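Mevalonate kinase (Staphylococcus aureus, PDB 2X7I) probably catalyses the ATP-dependent phosphorylation of mevalonate, an early step of the mevalonate route to isoprenoids. Local coordinates at residues K40-L46 with P86-Q92; S104-A108 with W134-I138; L213-A217 with D231-C236; S205-H209 with D239-L243; L95-R99 with I179-V183. All coordinates share one frame; numbering follows the deposited sequence.

Contact 1 (K40-L46 with P86-Q92)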
# COMPACT_ATOMS: atom_id res chain seq x y z
N LYS A 40 5.83 -7.48 -9.25
CA LYS A 40 6.45 -8.73 -9.68
C LYS A 40 7.93 -8.50 -9.99
O LYS A 40 8.27 -7.56 -10.72
CB LYS A 40 5.77 -9.26 -10.95
CG LYS A 40 4.27 -9.49 -10.84
CD LYS A 40 3.69 -9.87 -12.20
CE LYS A 40 2.21 -10.22 -12.11
NZ LYS A 40 1.37 -9.05 -11.70
N VAL A 41 8.80 -9.36 -9.46
CA VAL A 41 10.22 -9.33 -9.78
C VAL A 41 10.66 -10.66 -10.41
O VAL A 41 10.33 -11.73 -9.90
CB VAL A 41 11.09 -9.01 -8.53
CG1 VAL A 41 12.59 -9.15 -8.86
CG2 VAL A 41 10.77 -7.61 -7.99
N LEU A 42 11.39 -10.57 -11.51
CA LEU A 42 11.99 -11.73 -12.16
C LEU A 42 13.51 -11.52 -12.25
O LEU A 42 13.97 -10.47 -12.68
CB LEU A 42 11.40 -11.92 -13.56
CG LEU A 42 12.02 -13.02 -14.43
CD1 LEU A 42 11.83 -14.41 -13.82
CD2 LEU A 42 11.45 -12.97 -15.85
N ILE A 43 14.26 -12.54 -11.84
CA ILE A 43 15.72 -12.53 -11.92
C ILE A 43 16.14 -13.71 -12.79
O ILE A 43 15.88 -14.85 -12.44
CB ILE A 43 16.38 -12.69 -10.53
CG1 ILE A 43 15.74 -11.72 -9.52
CG2 ILE A 43 17.89 -12.49 -10.63
CD1 ILE A 43 16.43 -11.66 -8.16
N GLU A 44 16.79 -13.42 -13.92
CA GLU A 44 17.21 -14.44 -14.89
C GLU A 44 18.71 -14.45 -15.13
O GLU A 44 19.26 -13.46 -15.60
CB GLU A 44 16.55 -14.18 -16.24
CG GLU A 44 15.04 -14.30 -16.27
CD GLU A 44 14.47 -13.92 -17.62
OE1 GLU A 44 14.35 -12.70 -17.90
OE2 GLU A 44 14.14 -14.85 -18.41
N ALA A 45 19.35 -15.58 -14.85
CA ALA A 45 20.72 -15.81 -15.30
C ALA A 45 20.71 -15.95 -16.82
O ALA A 45 19.84 -16.61 -17.38
CB ALA A 45 21.31 -17.05 -14.66
N LEU A 46 21.66 -15.30 -17.48
CA LEU A 46 21.84 -15.38 -18.94
C LEU A 46 23.12 -16.17 -19.24
O LEU A 46 23.74 -16.71 -18.32
CB LEU A 46 21.88 -13.97 -19.54
CG LEU A 46 20.54 -13.27 -19.84
CD1 LEU A 46 19.39 -13.84 -19.03
CD2 LEU A 46 20.69 -11.77 -19.57
N PRO A 86 25.99 -13.02 -16.15
CA PRO A 86 25.06 -11.95 -16.53
C PRO A 86 23.62 -12.19 -16.07
O PRO A 86 23.09 -13.29 -16.26
CB PRO A 86 25.13 -11.96 -18.07
CG PRO A 86 26.49 -12.48 -18.38
CD PRO A 86 26.78 -13.50 -17.30
N LEU A 87 23.01 -11.16 -15.48
CA LEU A 87 21.66 -11.21 -14.92
C LEU A 87 20.74 -10.20 -15.59
O LEU A 87 21.13 -9.06 -15.82
CB LEU A 87 21.67 -10.86 -13.42
CG LEU A 87 21.86 -11.91 -12.34
CD1 LEU A 87 21.55 -11.28 -10.98
CD2 LEU A 87 21.00 -13.15 -12.57
N ALA A 88 19.52 -10.63 -15.89
CA ALA A 88 18.46 -9.74 -16.35
C ALA A 88 17.42 -9.67 -15.25
O ALA A 88 16.84 -10.69 -14.90
CB ALA A 88 17.84 -10.23 -17.65
N VAL A 89 17.23 -8.48 -14.69
CA VAL A 89 16.26 -8.26 -13.62
C VAL A 89 15.12 -7.40 -14.16
O VAL A 89 15.35 -6.36 -14.78
CB VAL A 89 16.90 -7.56 -12.42
CG1 VAL A 89 15.86 -7.32 -11.33
CG2 VAL A 89 18.06 -8.39 -11.88
N THR A 90 13.90 -7.87 -13.93
CA THR A 90 12.68 -7.21 -14.40
C THR A 90 11.77 -6.98 -13.19
O THR A 90 11.56 -7.88 -12.38
CB THR A 90 11.96 -8.06 -15.47
OG1 THR A 90 12.85 -8.31 -16.57
CG2 THR A 90 10.73 -7.33 -15.99
N ILE A 91 11.27 -5.75 -13.06
CA ILE A 91 10.36 -5.36 -11.99
C ILE A 91 9.13 -4.79 -12.69
O ILE A 91 9.27 -3.93 -13.55
CB ILE A 91 10.96 -4.26 -11.07
CG1 ILE A 91 12.31 -4.70 -10.51
CG2 ILE A 91 10.03 -3.95 -9.89
CD1 ILE A 91 13.41 -3.67 -10.70
N GLN A 92 7.95 -5.30 -12.36
CA GLN A 92 6.71 -4.74 -12.88
C GLN A 92 5.91 -4.19 -11.71
O GLN A 92 5.76 -4.88 -10.71
CB GLN A 92 5.87 -5.81 -13.59
CG GLN A 92 6.55 -6.53 -14.74
CD GLN A 92 5.72 -7.69 -15.26
OE1 GLN A 92 4.73 -7.50 -15.95
NE2 GLN A 92 6.12 -8.90 -14.90
O HOH W 1 14.32 -10.54 -15.81
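Two antiparallel strands of the N-terminal mixed sheet pair here, K40 facing Q92 at one end and L46 facing P86 at the other, with strand axes 4.7 Å apart. Reciprocal backbone bonds join K40 with Q92, L42 with T90 and E44 with A88, and L46 N adds a last one to P86 O (2.8 Å) just beyond the regular strand. Between them, at the non-hydrogen-bonded pairs, V41 CA and V89 CA each turn a C-H onto a carbonyl oxygen of the partner strand, T90 O and L42 O respectively.

The face carrying V41, I43, A45, L87, V89 and I91 is apolar. V41 CG2 lies alongside I91 CG1 (4.1 Å), the two side chains pointing the same way. I43 CG2, opposite the backbone N (chi1 -48° places CG1 beside that N instead), reaches diagonally to L87 CD2 at 3.7 Å. On the other face the partners are more polar. The K40 chain slants across Q92, K40 CD lying 3.8 Å from Q92 NE2. A water between the side chains of E44 and T90 lies within bonding reach of E44 OE1, A88 O (2.7 Å) and T90 OG1 (2.8 Å), though it probably does not donate to every acceptor at once. Past the strand end, L46 CD2 reaches A88 CB (3.8 Å).

Strand 6-16 flanks residues 40-46 and strand 53-58 flanks residues 86-92, so both segments are interior to the sheet. Helix 103-119 packs on V41, I43 and L87 through A110, A114 and F118, and helix 70-80 meets L87 and I91.

Contact 2 (S104-A108 with W134-I138)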
# COMPACT_ATOMS: atom_id res chain seq x y z
N SER A 104 7.56 0.78 -1.49
CA SER A 104 8.91 0.38 -1.08
C SER A 104 8.92 -1.02 -0.46
O SER A 104 9.80 -1.83 -0.76
CB SER A 104 9.48 1.39 -0.10
OG SER A 104 10.76 0.96 0.35
N ALA A 105 7.96 -1.31 0.40
CA ALA A 105 7.89 -2.61 1.05
C ALA A 105 7.51 -3.71 0.05
O ALA A 105 8.05 -4.81 0.12
CB ALA A 105 6.92 -2.57 2.21
N ALA A 106 6.60 -3.42 -0.88
CA ALA A 106 6.21 -4.37 -1.90
C ALA A 106 7.40 -4.81 -2.77
O ALA A 106 7.64 -6.02 -2.94
CB ALA A 106 5.11 -3.79 -2.77
N VAL A 107 8.13 -3.84 -3.32
CA VAL A 107 9.33 -4.12 -4.10
C VAL A 107 10.30 -4.99 -3.29
O VAL A 107 10.84 -5.98 -3.81
CB VAL A 107 10.03 -2.80 -4.56
CG1 VAL A 107 11.42 -3.06 -5.11
CG2 VAL A 107 9.19 -2.09 -5.63
N ALA A 108 10.48 -4.66 -2.01
CA ALA A 108 11.43 -5.37 -1.17
C ALA A 108 11.00 -6.81 -0.91
O ALA A 108 11.82 -7.71 -0.96
CB ALA A 108 11.66 -4.64 0.13
N TRP A 134 15.43 -4.94 5.87
CA TRP A 134 16.80 -4.52 5.54
C TRP A 134 16.91 -3.94 4.12
O TRP A 134 17.62 -2.95 3.90
CB TRP A 134 17.81 -5.67 5.71
CG TRP A 134 17.82 -6.32 7.10
CD1 TRP A 134 17.14 -5.91 8.23
CD2 TRP A 134 18.54 -7.50 7.48
NE1 TRP A 134 17.39 -6.77 9.27
CE2 TRP A 134 18.25 -7.75 8.84
CE3 TRP A 134 19.39 -8.38 6.80
CZ2 TRP A 134 18.79 -8.84 9.53
CZ3 TRP A 134 19.93 -9.46 7.49
CH2 TRP A 134 19.62 -9.68 8.85
N ALA A 135 16.19 -4.53 3.17
CA ALA A 135 16.21 -4.07 1.77
C ALA A 135 15.56 -2.69 1.62
O ALA A 135 16.06 -1.84 0.89
CB ALA A 135 15.55 -5.09 0.84
N GLU A 136 14.45 -2.49 2.31
CA GLU A 136 13.79 -1.18 2.38
C GLU A 136 14.74 -0.10 2.90
O GLU A 136 14.84 0.97 2.32
CB GLU A 136 12.57 -1.26 3.28
CG GLU A 136 11.46 -2.13 2.71
CD GLU A 136 10.53 -2.63 3.79
OE1 GLU A 136 10.33 -1.92 4.79
OE2 GLU A 136 9.98 -3.74 3.62
N GLN A 137 15.46 -0.40 3.98
CA GLN A 137 16.47 0.53 4.52
C GLN A 137 17.53 0.92 3.49
O GLN A 137 17.82 2.10 3.31
CB GLN A 137 17.13 -0.08 5.77
CG GLN A 137 18.39 0.61 6.26
CD GLN A 137 18.12 1.97 6.86
OE1 GLN A 137 17.14 2.16 7.59
NE2 GLN A 137 19.01 2.92 6.57
N ILE A 138 18.09 -0.08 2.82
CA ILE A 138 19.12 0.11 1.80
C ILE A 138 18.61 0.84 0.56
O ILE A 138 19.25 1.78 0.07
CB ILE A 138 19.69 -1.25 1.36
CG1 ILE A 138 20.56 -1.83 2.48
CG2 ILE A 138 20.47 -1.15 0.06
CD1 ILE A 138 20.90 -3.28 2.23
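A108 and A135 bring two helices of the N-terminal part of the protein together at an axis separation of 8.9 Å, crossing at 121°. The apolar part of the contact is small: A108 CB meets A135 CB at 4.0 Å, and these short side chains bring the two backbones to 5.8 Å between their CA atoms.

The remaining van der Waals contact belongs to E136, whose side chain does most of the filling. Its CG sits beside the backbone N (chi1 -67°), and from there the extended chain runs across the turn of helix 103-119. CG presses on A108 CB at 3.6 Å and lies 4.0 Å from S104 OG. Farther out, OE2 comes over A105, 3.5 Å from A105 CA and 3.6 Å from A105 CB, so the carboxylate is laid against an alanine.

Polar satisfaction of that buried acid comes from a third element. E136 OE2 bonds T148 OG1 and OE1 bonds the backbone N of S144, which fixes both ends of the carboxylate while its flank packs on A105.

S104 N, at the start of helix 103-119, holds a citrate oxygen. S104 and A105 belong to the Gly-Leu-Gly-Ser-Ser-Ala segment of the GHMP kinases, whose glycine-rich loop and following helix start bind nucleotide phosphates in relatives; the citrate probably marks that anion site, behind which helix 125-140 is packed.

Contact 3 (L213-A217 with D231-C236)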
# COMPACT_ATOMS: atom_id res chain seq x y z
N LEU A 213 -10.97 6.25 17.04
CA LEU A 213 -11.59 5.63 15.86
C LEU A 213 -10.87 4.36 15.38
O LEU A 213 -11.52 3.47 14.84
CB LEU A 213 -11.70 6.64 14.71
CG LEU A 213 -12.66 7.80 14.95
CD1 LEU A 213 -12.48 8.88 13.89
CD2 LEU A 213 -14.10 7.31 14.99
N VAL A 214 -9.55 4.30 15.56
CA VAL A 214 -8.79 3.08 15.28
C VAL A 214 -9.16 1.96 16.27
O VAL A 214 -9.16 0.78 15.91
CB VAL A 214 -7.25 3.33 15.34
CG1 VAL A 214 -6.47 2.01 15.28
CG2 VAL A 214 -6.81 4.25 14.21
N LEU A 215 -9.48 2.33 17.51
CA LEU A 215 -9.88 1.35 18.53
C LEU A 215 -11.22 0.72 18.18
O LEU A 215 -11.38 -0.50 18.26
CB LEU A 215 -9.93 2.00 19.92
CG LEU A 215 -10.30 1.10 21.09
CD1 LEU A 215 -9.46 -0.18 21.10
CD2 LEU A 215 -10.18 1.85 22.42
N ARG A 216 -12.18 1.54 17.77
CA ARG A 216 -13.47 1.02 17.31
C ARG A 216 -13.33 0.21 16.01
O ARG A 216 -14.06 -0.75 15.81
CB ARG A 216 -14.46 2.15 17.09
CG ARG A 216 -14.83 2.92 18.35
CD ARG A 216 -15.56 4.21 18.00
NE ARG A 216 -16.66 4.00 17.03
CZ ARG A 216 -17.37 4.98 16.49
NH1 ARG A 216 -17.14 6.25 16.80
NH2 ARG A 216 -18.35 4.69 15.63
N ALA A 217 -12.42 0.62 15.14
CA ALA A 217 -12.18 -0.08 13.86
C ALA A 217 -11.63 -1.49 14.05
O ALA A 217 -11.93 -2.37 13.25
CB ALA A 217 -11.22 0.73 13.01
N ASP A 231 -19.54 3.94 8.99
CA ASP A 231 -19.72 4.96 10.02
C ASP A 231 -18.36 5.56 10.40
O ASP A 231 -18.17 6.78 10.33
CB ASP A 231 -20.42 4.34 11.23
CG ASP A 231 -20.52 5.29 12.41
OD1 ASP A 231 -20.26 6.50 12.26
OD2 ASP A 231 -20.89 4.82 13.50
N ILE A 232 -17.42 4.71 10.78
CA ILE A 232 -16.08 5.14 11.19
C ILE A 232 -15.36 5.94 10.10
O ILE A 232 -14.75 6.96 10.41
CB ILE A 232 -15.22 3.92 11.65
CG1 ILE A 232 -15.76 3.39 12.98
CG2 ILE A 232 -13.76 4.30 11.79
CD1 ILE A 232 -15.24 2.04 13.36
N PHE A 233 -15.44 5.50 8.85
CA PHE A 233 -14.85 6.27 7.73
C PHE A 233 -15.43 7.69 7.70
O PHE A 233 -14.69 8.66 7.59
CB PHE A 233 -15.11 5.59 6.39
CG PHE A 233 -14.03 4.63 5.94
CD1 PHE A 233 -13.33 3.84 6.84
CD2 PHE A 233 -13.74 4.51 4.59
CE1 PHE A 233 -12.35 2.96 6.41
CE2 PHE A 233 -12.75 3.63 4.15
CZ PHE A 233 -12.06 2.85 5.07
N ASN A 234 -16.76 7.79 7.78
CA ASN A 234 -17.45 9.08 7.67
C ASN A 234 -17.19 9.99 8.87
O ASN A 234 -17.12 11.21 8.73
CB ASN A 234 -18.95 8.86 7.45
CG ASN A 234 -19.27 8.27 6.08
OD1 ASN A 234 -18.71 8.70 5.06
ND2 ASN A 234 -20.19 7.31 6.04
N GLU A 235 -17.05 9.38 10.05
CA GLU A 235 -16.65 10.12 11.25
C GLU A 235 -15.23 10.66 11.15
O GLU A 235 -14.98 11.80 11.52
CB GLU A 235 -16.80 9.25 12.52
CG GLU A 235 -18.25 8.92 12.82
CD GLU A 235 -18.51 8.56 14.27
OE1 GLU A 235 -17.98 9.25 15.18
OE2 GLU A 235 -19.29 7.61 14.51
N CYS A 236 -14.31 9.84 10.64
CA CYS A 236 -12.91 10.26 10.42
C CYS A 236 -12.86 11.49 9.53
O CYS A 236 -12.17 12.46 9.83
CB CYS A 236 -12.10 9.15 9.73
SG CYS A 236 -11.71 7.69 10.71
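L213, R216 and A217 form a shallow surface on helix 203-222 into which I232 of the neighbouring helix pushes. The I232 side chain is the chief bump: its CD1 settles against the backbone between R216 and A217, 3.6 Å from A217 N and 3.8 Å from R216 CB, while CG2 leans toward L213 O. The return bump is L213. Its CD2 slants across E235 CB (4.1 Å), and its CD1 faces the sulfur of C236, a contact of less certain detail because that cysteine has a second conformer.

R216 closes the outer side. Bent at chi3 (49°), the chain slides past I232 in the opposite direction, so that I232 CG1 lies under one guanidinium face. At its edge R216 forms a salt-bridge network with D231 and E235: R216 NH2 is 3.3 Å from both E235 OE2 and D231 OD2. E235 OE2 lies in the guanidinium plane, whereas NH2 approaches it from above the carboxylate plane. D231 OD1 and E235 OE2 are only 2.7 Å apart, so one of them is probably protonated.

With axes 10.4 Å apart and running at 171°, the two segments belong to an antiparallel helical hairpin, helices 203-222 and 226-243.

Contact 4 (S205-H209 with D239-L243)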
# COMPACT_ATOMS: atom_id res chain seq x y z
N SER A 205 -5.49 17.43 17.60
CA SER A 205 -6.77 16.93 18.08
C SER A 205 -7.38 15.91 17.11
O SER A 205 -8.04 14.98 17.54
CB SER A 205 -7.74 18.09 18.32
OG SER A 205 -7.79 18.95 17.19
N HIS A 206 -7.15 16.09 15.81
CA HIS A 206 -7.60 15.11 14.81
C HIS A 206 -6.88 13.77 14.97
O HIS A 206 -7.51 12.72 14.86
CB HIS A 206 -7.42 15.61 13.37
CG HIS A 206 -7.79 14.60 12.32
ND1 HIS A 206 -9.06 14.07 12.21
CD2 HIS A 206 -7.07 14.03 11.33
CE1 HIS A 206 -9.10 13.21 11.22
NE2 HIS A 206 -7.90 13.16 10.66
N VAL A 207 -5.58 13.82 15.22
CA VAL A 207 -4.77 12.63 15.42
C VAL A 207 -5.12 11.98 16.75
O VAL A 207 -5.10 10.76 16.87
CB VAL A 207 -3.25 12.94 15.40
CG1 VAL A 207 -2.45 11.65 15.40
CG2 VAL A 207 -2.88 13.77 14.17
N LYS A 208 -5.41 12.81 17.75
CA LYS A 208 -5.94 12.32 19.02
C LYS A 208 -7.25 11.57 18.78
O LYS A 208 -7.43 10.45 19.27
CB LYS A 208 -6.14 13.48 20.01
CG LYS A 208 -6.84 13.09 21.31
CD LYS A 208 -6.73 14.19 22.36
CE LYS A 208 -7.26 13.72 23.73
NZ LYS A 208 -7.06 14.74 24.82
N HIS A 209 -8.13 12.14 17.96
CA HIS A 209 -9.45 11.54 17.70
C HIS A 209 -9.39 10.27 16.85
O HIS A 209 -10.16 9.34 17.09
CB HIS A 209 -10.41 12.54 17.07
CG HIS A 209 -10.63 13.77 17.89
ND1 HIS A 209 -10.92 14.99 17.32
CD2 HIS A 209 -10.56 13.98 19.22
CE1 HIS A 209 -11.03 15.90 18.28
NE2 HIS A 209 -10.82 15.31 19.44
N ASP A 239 -14.42 14.65 11.06
CA ASP A 239 -13.47 15.12 12.07
C ASP A 239 -12.32 15.90 11.42
O ASP A 239 -11.99 17.00 11.89
CB ASP A 239 -12.89 13.96 12.89
CG ASP A 239 -12.06 14.44 14.07
OD1 ASP A 239 -10.83 14.54 13.93
OD2 ASP A 239 -12.64 14.74 15.14
N LEU A 240 -11.74 15.36 10.35
CA LEU A 240 -10.67 16.04 9.62
C LEU A 240 -11.13 17.40 9.11
O LEU A 240 -10.43 18.41 9.28
CB LEU A 240 -10.17 15.20 8.43
CG LEU A 240 -9.09 15.85 7.55
CD1 LEU A 240 -7.75 15.89 8.27
CD2 LEU A 240 -8.97 15.13 6.22
N LYS A 241 -12.30 17.42 8.48
CA LYS A 241 -12.84 18.62 7.85
C LYS A 241 -13.24 19.67 8.88
O LYS A 241 -13.07 20.87 8.66
CB LYS A 241 -14.06 18.28 7.01
CG LYS A 241 -13.80 17.44 5.78
CD LYS A 241 -14.68 17.89 4.60
CE LYS A 241 -16.18 17.95 4.95
NZ LYS A 241 -16.81 19.18 4.36
N ALA A 242 -13.78 19.21 10.01
CA ALA A 242 -14.12 20.08 11.12
C ALA A 242 -12.90 20.83 11.64
O ALA A 242 -12.99 22.00 12.01
CB ALA A 242 -14.77 19.26 12.24
N LEU A 243 -11.75 20.14 11.67
CA LEU A 243 -10.56 20.64 12.36
C LEU A 243 -9.46 21.18 11.45
O LEU A 243 -8.46 21.68 11.95
CB LEU A 243 -9.97 19.53 13.25
CG LEU A 243 -10.83 19.14 14.45
CD1 LEU A 243 -10.22 17.93 15.14
CD2 LEU A 243 -11.00 20.32 15.41
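The carboxylate of D239 takes donors from two histidines one helical turn apart. H206 ND1 donates its N-H to OD1, which accepts on its anti lone pair; the N-H points nearly straight, and ring and carboxylate are close to coplanar, 23° apart. The modelled length of 2.5 Å is short and its exact value doubtful. H209 comes in almost perpendicular, its ring 84° from the carboxylate, and its ND1 makes only weak bonds, to OD2 at 2.8 Å and to OD1 at 3.4 Å.

Around this pair lies an apolar shell. L240 covers one face of the H206 ring, CD1 making a CH-pi contact 3.9 Å from the ring centroid and CB 3.6 Å from H206 CE1. On the other flank, L243 CD1 fits between the helix start and H209, 3.6 Å from H206 N and 3.3 Å from OG of the poorly ordered S205.

Farther out, S205 OG bonds Q202 O just ahead of helix 203-222. With CG trans to the backbone N (chi1 176°), the H206 ring reaches across to D239. A His-carboxylate hydrogen bond thus joins the first turns of helix 203-222 to the last turns of helix 226-243, at the open end of an antiparallel helix pair.

Contact 5 (L95-R99 with I179-V183)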
# COMPACT_ATOMS: atom_id res chain seq x y z
N LEU A 95 1.66 0.10 -8.88
CA LEU A 95 1.50 1.04 -7.77
C LEU A 95 2.20 2.36 -8.02
O LEU A 95 3.32 2.39 -8.51
CB LEU A 95 2.09 0.42 -6.50
CG LEU A 95 1.39 -0.85 -6.02
CD1 LEU A 95 2.13 -1.45 -4.84
CD2 LEU A 95 -0.04 -0.55 -5.66
N PRO A 96 1.53 3.48 -7.70
CA PRO A 96 2.15 4.78 -7.84
C PRO A 96 3.08 5.04 -6.67
O PRO A 96 2.90 4.46 -5.59
CB PRO A 96 0.96 5.74 -7.79
CG PRO A 96 0.01 5.08 -6.91
CD PRO A 96 0.16 3.60 -7.17
N PRO A 97 4.09 5.89 -6.87
CA PRO A 97 4.97 6.21 -5.77
C PRO A 97 4.34 7.23 -4.80
O PRO A 97 3.57 8.11 -5.22
CB PRO A 97 6.18 6.80 -6.48
CG PRO A 97 5.59 7.45 -7.71
CD PRO A 97 4.43 6.62 -8.10
N SER A 98 4.67 7.06 -3.51
CA SER A 98 4.46 8.06 -2.47
C SER A 98 3.00 8.35 -2.13
O SER A 98 2.68 9.44 -1.65
CB SER A 98 5.19 9.37 -2.83
OG SER A 98 6.57 9.13 -3.04
N ARG A 99 2.13 7.37 -2.36
CA ARG A 99 0.71 7.48 -2.04
C ARG A 99 0.33 6.61 -0.83
O ARG A 99 -0.85 6.44 -0.54
CB ARG A 99 -0.14 7.03 -3.23
CG ARG A 99 0.17 7.72 -4.56
CD ARG A 99 0.11 9.23 -4.50
NE ARG A 99 -1.20 9.73 -4.07
CZ ARG A 99 -1.72 10.92 -4.39
NH1 ARG A 99 -1.07 11.77 -5.18
NH2 ARG A 99 -2.91 11.25 -3.93
N ILE A 179 -8.67 5.59 -4.71
CA ILE A 179 -8.44 6.63 -5.71
C ILE A 179 -7.13 7.36 -5.45
O ILE A 179 -6.85 7.78 -4.33
CB ILE A 179 -9.58 7.65 -5.71
CG1 ILE A 179 -10.91 6.99 -6.08
CG2 ILE A 179 -9.26 8.80 -6.67
CD1 ILE A 179 -12.14 7.76 -5.63
N ASP A 180 -6.32 7.51 -6.50
CA ASP A 180 -5.10 8.31 -6.49
C ASP A 180 -5.39 9.60 -7.25
O ASP A 180 -5.85 9.55 -8.39
CB ASP A 180 -3.97 7.49 -7.17
CG ASP A 180 -2.71 8.30 -7.44
OD1 ASP A 180 -1.83 7.79 -8.17
OD2 ASP A 180 -2.57 9.43 -6.94
N THR A 181 -5.15 10.75 -6.63
CA THR A 181 -5.44 12.04 -7.26
C THR A 181 -4.31 12.54 -8.17
O THR A 181 -4.47 13.55 -8.85
CB THR A 181 -5.76 13.13 -6.21
OG1 THR A 181 -4.57 13.46 -5.48
CG2 THR A 181 -6.85 12.66 -5.25
N GLY A 182 -3.17 11.85 -8.19
CA GLY A 182 -2.12 12.13 -9.17
C GLY A 182 -1.22 13.32 -8.85
O GLY A 182 -1.16 13.78 -7.71
N VAL A 183 -0.53 13.80 -9.87
CA VAL A 183 0.47 14.85 -9.72
C VAL A 183 -0.16 16.24 -9.61
O VAL A 183 -0.94 16.66 -10.46
CB VAL A 183 1.46 14.84 -10.91
CG1 VAL A 183 2.42 15.99 -10.79
CG2 VAL A 183 2.21 13.51 -10.95
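R99 and D180 lie 7.4 Å apart at their CA atoms, the loop 95-99 and the end of strand 175-180 facing each other through side chains without a backbone bond between them. The loop opens this protein's version of the Pro-X-X-X-Gly-Leu-Gly-Ser-Ser motif of the GHMP kinases, and a citrate oxygen is held by S98 N, consistent with an anion site nearby.

The R99 chain is kinked at chi2 (-55°) and chi3 (-58°), which brings one face of the guanidinium over D180 OD2, the two planes 48° apart. D180 OD2 stands 3.0 Å above the guanidinium plane, over its centre, 3.2 Å from R99 NE: attraction of charges, since no N-H points at it. The N-H groups are spent at the edge instead. NH2 bonds T181 OG1 (3.2 Å), NH1 makes a weak bond to G182 O, and outside the two segments NE bonds G274 O while NH1 also reaches Q189 OE1.

P96 slides past D180, with both CB and CG 3.5 Å from D180 OD1. W302 of strand 300-305 touches both residues. The other carboxylate oxygen closes an Asx turn: G182 N donates to D180 OD2 at 2.8 Å, from above the carboxylate plane.

Contacts 1 and 2 belong to the N-terminal part of the fold, their centres about 17 Å apart, with helix 103-119 following strand 87-93. Contacts 3 and 4 share helices 203-222 and 226-243, their centres about 12 Å apart, contact 3 nested inside the loop closed by contact 4; they touch where C236 O lies 3.5 Å from H206 CE1. Contacts 1 and 4 are about 46 Å apart between centres. Contact 5, nearest the chain's centre, encloses contact 2 along the chain and joins the start of the loop that leads into the glycine-rich segment to the end of strand 175-180 of the C-terminal antiparallel sheet, linking the two halves beside the probable anion site.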